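Long-range contacts in tryptophan--tRNA ligase (Aeropyrum pernix, PDB 3A04), which catalyses the ATP-dependent joining of L-tryptophan to tRNA(Trp), releasing AMP and diphosphate, as a class I aminoacyl-tRNA synthetase: residues 262-266 with 277-281; 282-287 with 299-305; 290-294 with 327-333; 305-309 with 320-324. One frame throughout, in Å; residues are numbered along the deposited sequence.

Contact 1 (262-266 with 277-281)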
loop_
_atom_site.group_PDB
_atom_site.type_symbol
_atom_site.label_atom_id
_atom_site.label_comp_id
_atom_site.label_asym_id
_atom_site.label_seq_id
_atom_site.Cartn_x
_atom_site.Cartn_y
_atom_site.Cartn_z
ATOM N N PRO A 262 -31.926 10.522 1.093
ATOM C CA PRO A 262 -32.033 11.041 -0.220
ATOM C C PRO A 262 -32.964 12.234 -0.279
ATOM O O PRO A 262 -32.767 13.108 -1.107
ATOM C CB PRO A 262 -32.601 9.861 -1.023
ATOM C CG PRO A 262 -32.527 8.717 -0.169
ATOM C CD PRO A 262 -32.639 9.245 1.209
ATOM N N ASP A 263 -33.906 12.302 0.651
ATOM C CA ASP A 263 -34.835 13.413 0.729
ATOM C C ASP A 263 -34.281 14.733 1.114
ATOM O O ASP A 263 -34.859 15.749 0.754
ATOM C CB ASP A 263 -35.976 13.116 1.682
ATOM C CG ASP A 263 -37.254 13.021 0.964
ATOM O OD1 ASP A 263 -37.187 13.262 -0.269
ATOM O OD2 ASP A 263 -38.291 12.680 1.609
ATOM N N SER A 264 -33.193 14.742 1.858
ATOM C CA SER A 264 -32.591 15.970 2.254
ATOM C C SER A 264 -31.382 16.389 1.438
ATOM O O SER A 264 -30.654 17.319 1.818
ATOM C CB SER A 264 -32.274 15.924 3.737
ATOM O OG SER A 264 -33.500 15.747 4.437
ATOM N N THR A 265 -31.217 15.712 0.294
ATOM C CA THR A 265 -30.233 16.093 -0.700
ATOM C C THR A 265 -30.895 16.095 -2.096
ATOM O O THR A 265 -31.393 15.059 -2.532
ATOM C CB THR A 265 -28.995 15.078 -0.696
ATOM O OG1 THR A 265 -29.500 13.741 -0.812
ATOM C CG2 THR A 265 -28.349 15.062 0.694
ATOM N N ILE A 266 -30.790 17.204 -2.799
ATOM C CA ILE A 266 -31.049 17.227 -4.247
ATOM C C ILE A 266 -29.914 16.629 -5.063
ATOM O O ILE A 266 -28.774 17.088 -4.980
ATOM C CB ILE A 266 -31.192 18.651 -4.786
ATOM C CG1 ILE A 266 -32.093 19.515 -3.868
ATOM C CG2 ILE A 266 -31.481 18.614 -6.353
ATOM C CD1 ILE A 266 -33.534 19.255 -3.887
ATOM N N ASN A 277 -40.194 18.652 -5.365
ATOM C CA ASN A 277 -40.810 18.196 -4.150
ATOM C C ASN A 277 -39.866 18.133 -2.972
ATOM O O ASN A 277 -40.229 18.462 -1.860
ATOM C CB ASN A 277 -41.405 16.805 -4.381
ATOM C CG ASN A 277 -42.672 16.853 -5.243
ATOM O OD1 ASN A 277 -43.298 17.904 -5.388
ATOM N ND2 ASN A 277 -43.017 15.722 -5.847
ATOM N N LYS A 278 -38.633 17.684 -3.211
ATOM C CA LYS A 278 -37.645 17.734 -2.136
ATOM C C LYS A 278 -37.450 19.152 -1.667
ATOM O O LYS A 278 -37.336 19.410 -0.448
ATOM C CB LYS A 278 -36.288 17.186 -2.634
ATOM C CG LYS A 278 -36.322 15.737 -2.963
ATOM C CD LYS A 278 -34.849 15.260 -3.300
ATOM C CE LYS A 278 -34.789 13.733 -3.409
ATOM N NZ LYS A 278 -33.442 13.398 -4.047
ATOM N N LEU A 279 -37.331 20.089 -2.608
ATOM C CA LEU A 279 -37.178 21.483 -2.167
ATOM C C LEU A 279 -38.398 21.954 -1.348
ATOM O O LEU A 279 -38.277 22.690 -0.332
ATOM C CB LEU A 279 -37.004 22.425 -3.389
ATOM C CG LEU A 279 -36.601 23.890 -3.100
ATOM C CD1 LEU A 279 -35.284 23.950 -2.330
ATOM C CD2 LEU A 279 -36.275 24.605 -4.413
ATOM N N PHE A 280 -39.597 21.583 -1.810
ATOM C CA PHE A 280 -40.788 22.071 -1.101
ATOM C C PHE A 280 -41.013 21.447 0.285
ATOM O O PHE A 280 -41.668 22.028 1.158
ATOM C CB PHE A 280 -42.060 21.983 -1.979
ATOM C CG PHE A 280 -42.295 23.260 -2.764
ATOM C CD1 PHE A 280 -41.561 23.516 -3.908
ATOM C CD2 PHE A 280 -43.207 24.206 -2.336
ATOM C CE1 PHE A 280 -41.735 24.723 -4.674
ATOM C CE2 PHE A 280 -43.408 25.422 -3.084
ATOM C CZ PHE A 280 -42.669 25.652 -4.261
ATOM N N ARG A 281 -40.385 20.314 0.496
ATOM C CA ARG A 281 -40.374 19.694 1.793
ATOM C C ARG A 281 -39.286 20.142 2.713
ATOM O O ARG A 281 -39.241 19.672 3.845
ATOM C CB ARG A 281 -40.284 18.168 1.608
ATOM C CG ARG A 281 -41.643 17.686 1.181
ATOM C CD ARG A 281 -41.580 16.304 0.607
ATOM N NE ARG A 281 -42.831 16.078 -0.104
ATOM C CZ ARG A 281 -42.981 15.150 -1.049
ATOM N NH1 ARG A 281 -41.947 14.366 -1.378
ATOM N NH2 ARG A 281 -44.154 15.018 -1.663
HETATM O O HOH W 1 -36.490 17.516 1.465
#
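K278 reaches from the last turn of helix 272-280 across to the loop 262-266 and ends between two backbone carbonyls. Its ammonium NZ donates to T265 O at 3.0 Å, lying in the carbonyl plane with a C=O...N angle of 155°, and more weakly to P262 O; D270, on the chain between the two segments, adds a salt bridge to the same nitrogen. The chain is extended beyond CG (chi2 to chi4 within 15° of 180°), which carries NZ the full length of the side chain into the loop. The close-packed part lies along this chain: CD1 of I266 sits 3.7 Å from K278 CB, the side chains running antiparallel past one another, while L279 packs on W342 and L345 of helix 334-364. The D263 side is looser. D263 OD1 stands 3.8 Å from K278 CG and 5.3 Å from K278 NZ, opposite charges without a salt bridge, and a water joins the backbones by donating to D263 O and to K278 O, the latter at 2.8 Å. Two carbonyls and one carboxylate around a buried amine would probably favour its charged form, and they pin the loop that follows the KMSKS motif to the helix.

Contact 2 (282-287 with 299-305). With SF4 (iron/sulfur cluster), chain B.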
loop_
_atom_site.group_PDB
_atom_site.type_symbol
_atom_site.label_atom_id
_atom_site.label_comp_id
_atom_site.label_asym_id
_atom_site.label_seq_id
_atom_site.Cartn_x
_atom_site.Cartn_y
_atom_site.Cartn_z
ATOM N N ALA A 282 -38.371 21.004 2.240
ATOM C CA ALA A 282 -37.228 21.452 3.086
ATOM C C ALA A 282 -37.668 22.157 4.383
ATOM O O ALA A 282 -38.630 22.950 4.380
ATOM C CB ALA A 282 -36.289 22.423 2.316
ATOM N N LEU A 283 -36.912 21.938 5.458
ATOM C CA LEU A 283 -37.068 22.761 6.667
ATOM C C LEU A 283 -36.676 24.239 6.472
ATOM O O LEU A 283 -35.634 24.580 5.846
ATOM C CB LEU A 283 -36.285 22.138 7.839
ATOM C CG LEU A 283 -36.642 20.660 8.096
ATOM C CD1 LEU A 283 -36.017 20.074 9.382
ATOM C CD2 LEU A 283 -38.143 20.415 8.091
ATOM N N THR A 284 -37.521 25.116 6.989
ATOM C CA THR A 284 -37.289 26.547 6.888
ATOM C C THR A 284 -37.205 27.174 8.276
ATOM O O THR A 284 -37.443 26.507 9.283
ATOM C CB THR A 284 -38.492 27.233 6.176
ATOM O OG1 THR A 284 -39.664 27.114 7.019
ATOM C CG2 THR A 284 -38.748 26.569 4.862
ATOM N N GLY A 285 -36.837 28.439 8.325
ATOM C CA GLY A 285 -37.056 29.247 9.529
ATOM C C GLY A 285 -38.419 29.940 9.558
ATOM O O GLY A 285 -38.508 31.045 10.033
ATOM N N GLY A 286 -39.450 29.323 8.980
ATOM C CA GLY A 286 -40.811 29.896 8.913
ATOM C C GLY A 286 -41.533 29.729 10.260
ATOM O O GLY A 286 -40.962 29.168 11.221
ATOM N N ARG A 287 -42.766 30.242 10.372
ATOM C CA ARG A 287 -43.438 30.262 11.688
ATOM C C ARG A 287 -44.737 29.527 11.583
ATOM O O ARG A 287 -45.080 28.986 10.504
ATOM C CB ARG A 287 -43.660 31.686 12.239
ATOM C CG ARG A 287 -42.490 32.682 12.178
ATOM C CD ARG A 287 -41.590 32.857 13.458
ATOM N NE ARG A 287 -40.708 34.018 13.201
ATOM C CZ ARG A 287 -39.703 34.481 13.965
ATOM N NH1 ARG A 287 -39.370 33.910 15.126
ATOM N NH2 ARG A 287 -39.002 35.545 13.545
ATOM N N VAL A 299 -36.647 33.315 9.991
ATOM C CA VAL A 299 -35.324 33.142 10.522
ATOM C C VAL A 299 -34.422 32.448 9.452
ATOM O O VAL A 299 -34.308 31.216 9.427
ATOM C CB VAL A 299 -35.386 32.385 11.904
ATOM C CG1 VAL A 299 -33.967 32.248 12.574
ATOM C CG2 VAL A 299 -36.435 33.093 12.875
ATOM N N PRO A 300 -33.821 33.256 8.547
ATOM C CA PRO A 300 -32.963 32.698 7.467
ATOM C C PRO A 300 -31.728 31.928 7.980
ATOM O O PRO A 300 -31.324 30.946 7.361
ATOM C CB PRO A 300 -32.536 33.955 6.657
ATOM C CG PRO A 300 -33.688 34.966 6.869
ATOM C CD PRO A 300 -34.072 34.714 8.356
ATOM N N GLU A 301 -31.153 32.384 9.098
ATOM C CA GLU A 301 -30.017 31.720 9.794
ATOM C C GLU A 301 -30.212 30.199 10.004
ATOM O O GLU A 301 -29.246 29.446 10.012
ATOM C CB GLU A 301 -29.725 32.407 11.153
ATOM C CG GLU A 301 -29.096 33.807 11.054
ATOM C CD GLU A 301 -30.080 34.951 10.652
ATOM O OE1 GLU A 301 -31.316 34.748 10.636
ATOM O OE2 GLU A 301 -29.602 36.085 10.368
ATOM N N VAL A 302 -31.460 29.746 10.135
ATOM C CA VAL A 302 -31.761 28.307 10.329
ATOM C C VAL A 302 -32.542 27.653 9.177
ATOM O O VAL A 302 -33.136 26.558 9.340
ATOM C CB VAL A 302 -32.469 28.065 11.713
ATOM C CG1 VAL A 302 -31.642 28.727 12.815
ATOM C CG2 VAL A 302 -33.845 28.678 11.695
ATOM N N CYS A 303 -32.560 28.314 8.015
ATOM C CA CYS A 303 -33.482 27.909 6.952
ATOM C C CYS A 303 -32.647 27.255 5.860
ATOM O O CYS A 303 -31.692 27.861 5.332
ATOM C CB CYS A 303 -34.158 29.148 6.347
ATOM S SG CYS A 303 -35.159 28.690 4.994
ATOM N N SER A 304 -33.003 26.035 5.516
ATOM C CA SER A 304 -32.226 25.309 4.485
ATOM C C SER A 304 -32.571 25.817 3.050
ATOM O O SER A 304 -31.831 25.592 2.108
ATOM C CB SER A 304 -32.485 23.813 4.660
ATOM O OG SER A 304 -33.751 23.513 4.139
ATOM N N VAL A 305 -33.688 26.546 2.888
ATOM C CA VAL A 305 -34.005 27.153 1.575
ATOM C C VAL A 305 -33.083 28.337 1.337
ATOM O O VAL A 305 -32.436 28.466 0.271
ATOM C CB VAL A 305 -35.479 27.630 1.521
ATOM C CG1 VAL A 305 -35.733 28.414 0.161
ATOM C CG2 VAL A 305 -36.430 26.419 1.681
HETATM FE FE1 SF4 B . -37.585 32.005 2.743
HETATM FE FE2 SF4 B . -37.466 33.147 5.238
HETATM FE FE3 SF4 B . -39.175 31.054 4.739
HETATM FE FE4 SF4 B . -36.476 30.612 4.660
HETATM S S1 SF4 B . -37.774 31.323 6.531
HETATM S S2 SF4 B . -37.997 29.836 3.169
HETATM S S3 SF4 B . -35.661 32.531 3.870
HETATM S S4 SF4 B . -39.302 33.205 3.860
#
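A282 lays its CB against the hydroxyl of S304, 3.3 Å from OG, and also meets V305 CG2 at 4.0 Å. That hydroxyl, placed between the backbone N and the carbonyl carbon (chi1 76°), donates to L283 O at 2.8 Å on a lone pair in the carbonyl plane, with L252 O a second, competing acceptor; S304 N gives L283 O another bond of 3.0 Å, tilted 20° from that plane. Two donors from the first residue of helix 304-313 thus grip one loop carbonyl. V299 N donates to G285 O at 2.9 Å. G285 has to be bare, since a CB would run into V299 O; its CA makes a 3.4 Å CA-H...O contact there. At the outer end V299 CG2 lies over one face of the R287 guanidinium, whose NE is bonded to G297 O. T284 OG1 accepts from the backbone N of G286, an ST turn, and T284 CG2 lies beside V305 CG2, both against sulfide S2 of the cluster. C303, the N-cap residue of the helix, binds iron FE4 through SG at 2.4 Å. A cysteine ligand at a helix start, with glycine backbone packed on a sulfide, walls a cubane [4Fe-4S] site.

Contact 3 (290-294 with 327-333). With SF4 (iron/sulfur cluster), chain B.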
loop_
_atom_site.group_PDB
_atom_site.type_symbol
_atom_site.label_atom_id
_atom_site.label_comp_id
_atom_site.label_asym_id
_atom_site.label_seq_id
_atom_site.Cartn_x
_atom_site.Cartn_y
_atom_site.Cartn_z
ATOM N N ALA A 290 -49.085 31.872 8.176
ATOM C CA ALA A 290 -48.975 33.067 7.328
ATOM C C ALA A 290 -49.045 34.298 8.216
ATOM O O ALA A 290 -48.179 35.175 8.183
ATOM C CB ALA A 290 -50.100 33.080 6.283
ATOM N N GLU A 291 -50.080 34.305 9.049
ATOM C CA GLU A 291 -50.381 35.381 9.995
ATOM C C GLU A 291 -49.183 35.784 10.900
ATOM O O GLU A 291 -48.790 36.959 10.935
ATOM C CB GLU A 291 -51.640 34.962 10.790
ATOM C CG GLU A 291 -52.442 36.101 11.379
ATOM C CD GLU A 291 -52.024 36.447 12.822
ATOM O OE1 GLU A 291 -51.128 35.767 13.378
ATOM O OE2 GLU A 291 -52.608 37.399 13.408
ATOM N N GLU A 292 -48.599 34.816 11.606
ATOM C CA GLU A 292 -47.483 35.076 12.549
ATOM C C GLU A 292 -46.151 35.453 11.823
ATOM O O GLU A 292 -45.326 36.251 12.334
ATOM C CB GLU A 292 -47.311 33.846 13.488
ATOM C CG GLU A 292 -47.098 34.141 15.018
ATOM C CD GLU A 292 -45.673 34.638 15.401
ATOM O OE1 GLU A 292 -44.662 33.987 15.025
ATOM O OE2 GLU A 292 -45.565 35.674 16.120
ATOM N N GLN A 293 -45.952 34.873 10.628
ATOM C CA GLN A 293 -44.797 35.189 9.784
ATOM C C GLN A 293 -44.812 36.665 9.389
ATOM O O GLN A 293 -43.782 37.331 9.461
ATOM C CB GLN A 293 -44.755 34.276 8.550
ATOM C CG GLN A 293 -43.687 34.646 7.455
ATOM C CD GLN A 293 -42.286 34.061 7.678
ATOM O OE1 GLN A 293 -42.051 33.301 8.626
ATOM N NE2 GLN A 293 -41.347 34.433 6.803
ATOM N N ARG A 294 -45.973 37.193 8.999
ATOM C CA ARG A 294 -46.024 38.618 8.610
ATOM C C ARG A 294 -45.619 39.616 9.670
ATOM O O ARG A 294 -44.914 40.582 9.366
ATOM C CB ARG A 294 -47.346 39.012 7.968
ATOM C CG ARG A 294 -47.162 39.327 6.503
ATOM C CD ARG A 294 -48.194 38.596 5.741
ATOM N NE ARG A 294 -47.821 38.400 4.345
ATOM C CZ ARG A 294 -48.468 37.560 3.535
ATOM N NH1 ARG A 294 -49.508 36.853 4.010
ATOM N NH2 ARG A 294 -48.094 37.432 2.256
ATOM N N CYS A 327 -37.503 38.362 4.083
ATOM C CA CYS A 327 -37.859 37.414 5.129
ATOM C C CYS A 327 -37.700 38.019 6.540
ATOM O O CYS A 327 -38.517 37.761 7.417
ATOM C CB CYS A 327 -36.989 36.162 5.034
ATOM S SG CYS A 327 -37.245 35.040 6.396
ATOM N N ARG A 328 -36.636 38.781 6.765
ATOM C CA ARG A 328 -36.417 39.386 8.089
ATOM C C ARG A 328 -37.291 40.630 8.342
ATOM O O ARG A 328 -37.355 41.108 9.475
ATOM C CB ARG A 328 -34.959 39.753 8.307
ATOM C CG ARG A 328 -34.082 38.548 8.574
ATOM C CD ARG A 328 -32.941 38.915 9.477
ATOM N NE ARG A 328 -33.403 39.334 10.797
ATOM C CZ ARG A 328 -32.677 40.043 11.661
ATOM N NH1 ARG A 328 -31.436 40.426 11.354
ATOM N NH2 ARG A 328 -33.210 40.369 12.841
ATOM N N LEU A 329 -37.951 41.129 7.292
ATOM C CA LEU A 329 -38.876 42.259 7.423
ATOM C C LEU A 329 -40.351 41.867 7.472
ATOM O O LEU A 329 -41.208 42.729 7.606
ATOM C CB LEU A 329 -38.633 43.276 6.301
ATOM C CG LEU A 329 -37.880 44.544 6.660
ATOM C CD1 LEU A 329 -36.877 44.306 7.804
ATOM C CD2 LEU A 329 -37.231 45.152 5.434
ATOM N N GLY A 330 -40.659 40.581 7.375
ATOM C CA GLY A 330 -42.058 40.148 7.257
ATOM C C GLY A 330 -42.697 40.222 5.867
ATOM O O GLY A 330 -43.929 40.044 5.719
ATOM N N LYS A 331 -41.887 40.438 4.834
ATOM C CA LYS A 331 -42.426 40.671 3.469
ATOM C C LYS A 331 -42.621 39.421 2.587
ATOM O O LYS A 331 -43.080 39.531 1.447
ATOM C CB LYS A 331 -41.572 41.725 2.712
ATOM C CG LYS A 331 -41.635 43.158 3.241
ATOM C CD LYS A 331 -40.249 43.845 3.130
ATOM C CE LYS A 331 -40.341 45.399 3.157
ATOM N NZ LYS A 331 -40.749 45.969 1.805
ATOM N N ILE A 332 -42.263 38.241 3.092
ATOM C CA ILE A 332 -42.298 37.069 2.261
ATOM C C ILE A 332 -42.645 35.838 3.086
ATOM O O ILE A 332 -42.161 35.687 4.201
ATOM C CB ILE A 332 -40.926 36.890 1.449
ATOM C CG1 ILE A 332 -41.066 35.834 0.343
ATOM C CG2 ILE A 332 -39.724 36.554 2.380
ATOM C CD1 ILE A 332 -39.780 35.647 -0.454
ATOM N N LEU A 333 -43.486 34.978 2.523
ATOM C CA LEU A 333 -43.836 33.703 3.126
ATOM C C LEU A 333 -43.014 32.569 2.487
ATOM O O LEU A 333 -42.564 32.690 1.339
ATOM C CB LEU A 333 -45.337 33.433 2.949
ATOM C CG LEU A 333 -46.341 34.458 3.557
ATOM C CD1 LEU A 333 -47.777 33.907 3.480
ATOM C CD2 LEU A 333 -45.968 34.858 4.968
HETATM FE FE1 SF4 B . -37.585 32.005 2.743
HETATM FE FE2 SF4 B . -37.466 33.147 5.238
HETATM FE FE3 SF4 B . -39.175 31.054 4.739
HETATM FE FE4 SF4 B . -36.476 30.612 4.660
HETATM S S1 SF4 B . -37.774 31.323 6.531
HETATM S S2 SF4 B . -37.997 29.836 3.169
HETATM S S3 SF4 B . -35.661 32.531 3.870
HETATM S S4 SF4 B . -39.302 33.205 3.860
#
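The guanidinium of R294 has L333 on one face, CG of the leucine 3.6 Å above its plane and offset toward the rim, with L333 CD1 3.5 Å from R294 NH1; the leucine stands across the arginine. The carboxamide of Q293 is used in its own plane: NE2 donates to I332 O at 3.0 Å, only 14° out of the amide plane, almost straight at the hydrogen (160°) and close to head-on to the carbonyl. With CG anti to the backbone N (chi1 171°) and a bend at chi2, the side chain of Q293 turns its amide nitrogen toward the cluster, 3.8 Å from sulfide S4, while its CG rests on L333 CD2. I332 CG2 meets the same sulfide, and C327 SG binds iron FE2 at 2.2 Å. Were Q293 cut to an alanine, I332 O would probably lose this donor and a gap would open between L333 and the cluster. A290 CB packs on L333 CD1 at 3.7 Å. G330, in the positive-phi position of a Schellman motif ending helix 317-328, comes so close to R294 that a CB would clash with R294 O. The contact thus sets the short helix 290-296 against the turn that leads from helix 317-328 into helix 334-364: L333 is the N-cap residue of the latter, its backbone N donating to E336 OE2, and I332 packs on C337 and I340 of that helix.

Contact 4 (305-309 with 320-324). With CD (cadmium ion), chain D.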
loop_
_atom_site.group_PDB
_atom_site.type_symbol
_atom_site.label_atom_id
_atom_site.label_comp_id
_atom_site.label_asym_id
_atom_site.label_seq_id
_atom_site.Cartn_x
_atom_site.Cartn_y
_atom_site.Cartn_z
ATOM N N VAL A 305 -33.688 26.546 2.888
ATOM C CA VAL A 305 -34.005 27.153 1.575
ATOM C C VAL A 305 -33.083 28.337 1.337
ATOM O O VAL A 305 -32.436 28.466 0.271
ATOM C CB VAL A 305 -35.479 27.630 1.521
ATOM C CG1 VAL A 305 -35.733 28.414 0.161
ATOM C CG2 VAL A 305 -36.430 26.419 1.681
ATOM N N TYR A 306 -32.962 29.162 2.365
ATOM C CA TYR A 306 -32.093 30.305 2.317
ATOM C C TYR A 306 -30.638 29.853 2.112
ATOM O O TYR A 306 -29.892 30.466 1.343
ATOM C CB TYR A 306 -32.215 31.160 3.606
ATOM C CG TYR A 306 -31.275 32.345 3.572
ATOM C CD1 TYR A 306 -31.492 33.411 2.668
ATOM C CD2 TYR A 306 -30.102 32.370 4.352
ATOM C CE1 TYR A 306 -30.547 34.510 2.573
ATOM C CE2 TYR A 306 -29.163 33.458 4.260
ATOM C CZ TYR A 306 -29.408 34.517 3.380
ATOM O OH TYR A 306 -28.519 35.588 3.320
ATOM N N HIS A 307 -30.215 28.789 2.797
ATOM C CA HIS A 307 -28.849 28.277 2.507
ATOM C C HIS A 307 -28.665 27.714 1.095
ATOM O O HIS A 307 -27.621 27.864 0.526
ATOM C CB HIS A 307 -28.432 27.296 3.603
ATOM C CG HIS A 307 -28.142 27.983 4.881
ATOM N ND1 HIS A 307 -29.126 28.247 5.818
ATOM C CD2 HIS A 307 -27.004 28.566 5.350
ATOM C CE1 HIS A 307 -28.582 28.883 6.851
ATOM N NE2 HIS A 307 -27.308 29.103 6.579
ATOM N N MET A 308 -29.685 27.094 0.513
ATOM C CA MET A 308 -29.601 26.725 -0.901
ATOM C C MET A 308 -29.388 27.997 -1.760
ATOM O O MET A 308 -28.604 28.002 -2.696
ATOM C CB MET A 308 -30.924 26.066 -1.369
ATOM C CG MET A 308 -31.011 24.560 -1.067
ATOM S SD MET A 308 -29.852 23.539 -2.024
ATOM C CE MET A 308 -30.433 23.575 -3.720
ATOM N N ASP A 309 -30.150 29.069 -1.498
ATOM C CA ASP A 309 -29.910 30.350 -2.232
ATOM C C ASP A 309 -28.509 30.891 -2.021
ATOM O O ASP A 309 -27.838 31.306 -2.941
ATOM C CB ASP A 309 -30.917 31.431 -1.725
ATOM C CG ASP A 309 -32.340 31.163 -2.200
ATOM O OD1 ASP A 309 -32.502 30.477 -3.214
ATOM O OD2 ASP A 309 -33.284 31.614 -1.538
ATOM N N VAL A 320 -29.712 37.642 -3.199
ATOM C CA VAL A 320 -29.827 36.855 -1.984
ATOM C C VAL A 320 -29.987 37.751 -0.742
ATOM O O VAL A 320 -30.742 37.407 0.172
ATOM C CB VAL A 320 -28.691 35.758 -1.883
ATOM C CG1 VAL A 320 -27.366 36.388 -1.590
ATOM C CG2 VAL A 320 -29.076 34.697 -0.856
ATOM N N LYS A 321 -29.325 38.924 -0.722
ATOM C CA LYS A 321 -29.634 39.959 0.321
ATOM C C LYS A 321 -31.129 40.336 0.386
ATOM O O LYS A 321 -31.729 40.439 1.459
ATOM C CB LYS A 321 -28.805 41.248 0.113
ATOM C CG LYS A 321 -27.268 41.079 0.152
ATOM C CD LYS A 321 -26.486 42.459 0.199
ATOM C CE LYS A 321 -26.366 43.195 -1.180
ATOM N NZ LYS A 321 -27.376 44.333 -1.469
ATOM N N HIS A 322 -31.754 40.482 -0.777
ATOM C CA HIS A 322 -33.160 40.831 -0.814
ATOM C C HIS A 322 -33.985 39.727 -0.230
ATOM O O HIS A 322 -34.963 39.990 0.494
ATOM C CB HIS A 322 -33.610 41.104 -2.246
ATOM C CG HIS A 322 -35.063 41.479 -2.358
ATOM N ND1 HIS A 322 -35.524 42.772 -2.162
ATOM C CD2 HIS A 322 -36.153 40.731 -2.670
ATOM C CE1 HIS A 322 -36.836 42.799 -2.347
ATOM N NE2 HIS A 322 -37.240 41.576 -2.659
ATOM N N ILE A 323 -33.617 38.460 -0.489
ATOM C CA ILE A 323 -34.365 37.411 0.180
ATOM C C ILE A 323 -34.242 37.538 1.701
ATOM O O ILE A 323 -35.226 37.361 2.420
ATOM C CB ILE A 323 -33.940 35.939 -0.210
ATOM C CG1 ILE A 323 -34.296 35.611 -1.668
ATOM C CG2 ILE A 323 -34.646 34.938 0.762
ATOM C CD1 ILE A 323 -35.788 35.831 -2.047
ATOM N N TYR A 324 -33.011 37.749 2.183
ATOM C CA TYR A 324 -32.760 37.802 3.619
ATOM C C TYR A 324 -33.577 38.950 4.277
ATOM O O TYR A 324 -34.264 38.752 5.287
ATOM C CB TYR A 324 -31.259 38.020 3.860
ATOM C CG TYR A 324 -30.876 38.095 5.307
ATOM C CD1 TYR A 324 -30.675 36.925 6.038
ATOM C CD2 TYR A 324 -30.709 39.332 5.959
ATOM C CE1 TYR A 324 -30.305 36.940 7.371
ATOM C CE2 TYR A 324 -30.335 39.375 7.321
ATOM C CZ TYR A 324 -30.141 38.169 8.022
ATOM O OH TYR A 324 -29.803 38.145 9.352
HETATM CD CD CD D . -25.370 29.882 7.915
HETATM O O HOH W 2 -25.012 27.965 8.430
HETATM O O HOH W 3 -23.602 30.310 6.003
#
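Helices 304-313 and 317-328 run antiparallel here, the axes of their short segments 10.5 Å apart at an angle of 163°, with Y306 opposite Y324 and D309 opposite V320. Y306 fills the space between them: CG is anti to the backbone N (chi1 179°), which swings the ring across to the second helix. V320 CG2 touches it at CE1, 3.7 Å away, and also meets D309 CB; I323 CG2 lies at the ring edge, near its plane, 4.0 Å from CD1. At the far end the ring meets Y324 obliquely, centroids 5.7 Å apart and planes at 48°, with Y306 CZ 3.8 Å from Y324 CD1. This is a helical hairpin, two antiparallel helices joined by a short loop, that borders the iron-sulfur cluster: V305 and Y306 both touch the cofactor. Y306 OH is bonded to P8 O; Y324 OH lies doubtfully close to E301 OE2, probably a hydrogen bond. Replacing Y306 with an alanine is likely to open a gap between the two helices, stripping V320 and I323 of a shared partner and leaving P8 O without its hydroxyl. Next to Y306, H307 NE2 binds a cadmium ion at 2.5 Å, with two waters, while its ND1 is hydrogen-bonded to C303 O, which fixes the rotation of the imidazole. D309 and I323 point into the interface and also touch A341 and C337, respectively, of helix 334-364.

All four contacts lie on the same side of the chain's centre. Contacts 1 and 4 are buried, whereas contacts 2 and 3 are only partly so: contact 2 reaches the surface through L283 and V302, contact 3 through A290 and R294. Contact 1 stands apart, ruled by one lysine amine, probably charged, among carbonyls. Contacts 2 and 3 each give a cysteine to the same cluster and touch through P300 against C327. Contact 4 shares V305 and helix 304-313 with contact 2, and helix 317-328 with contact 3, inside whose loop it is nested; between its helices it relies on apolar and aromatic packing, whereas contacts 2 and 3 add hydrogen bonds to backbone carbonyls.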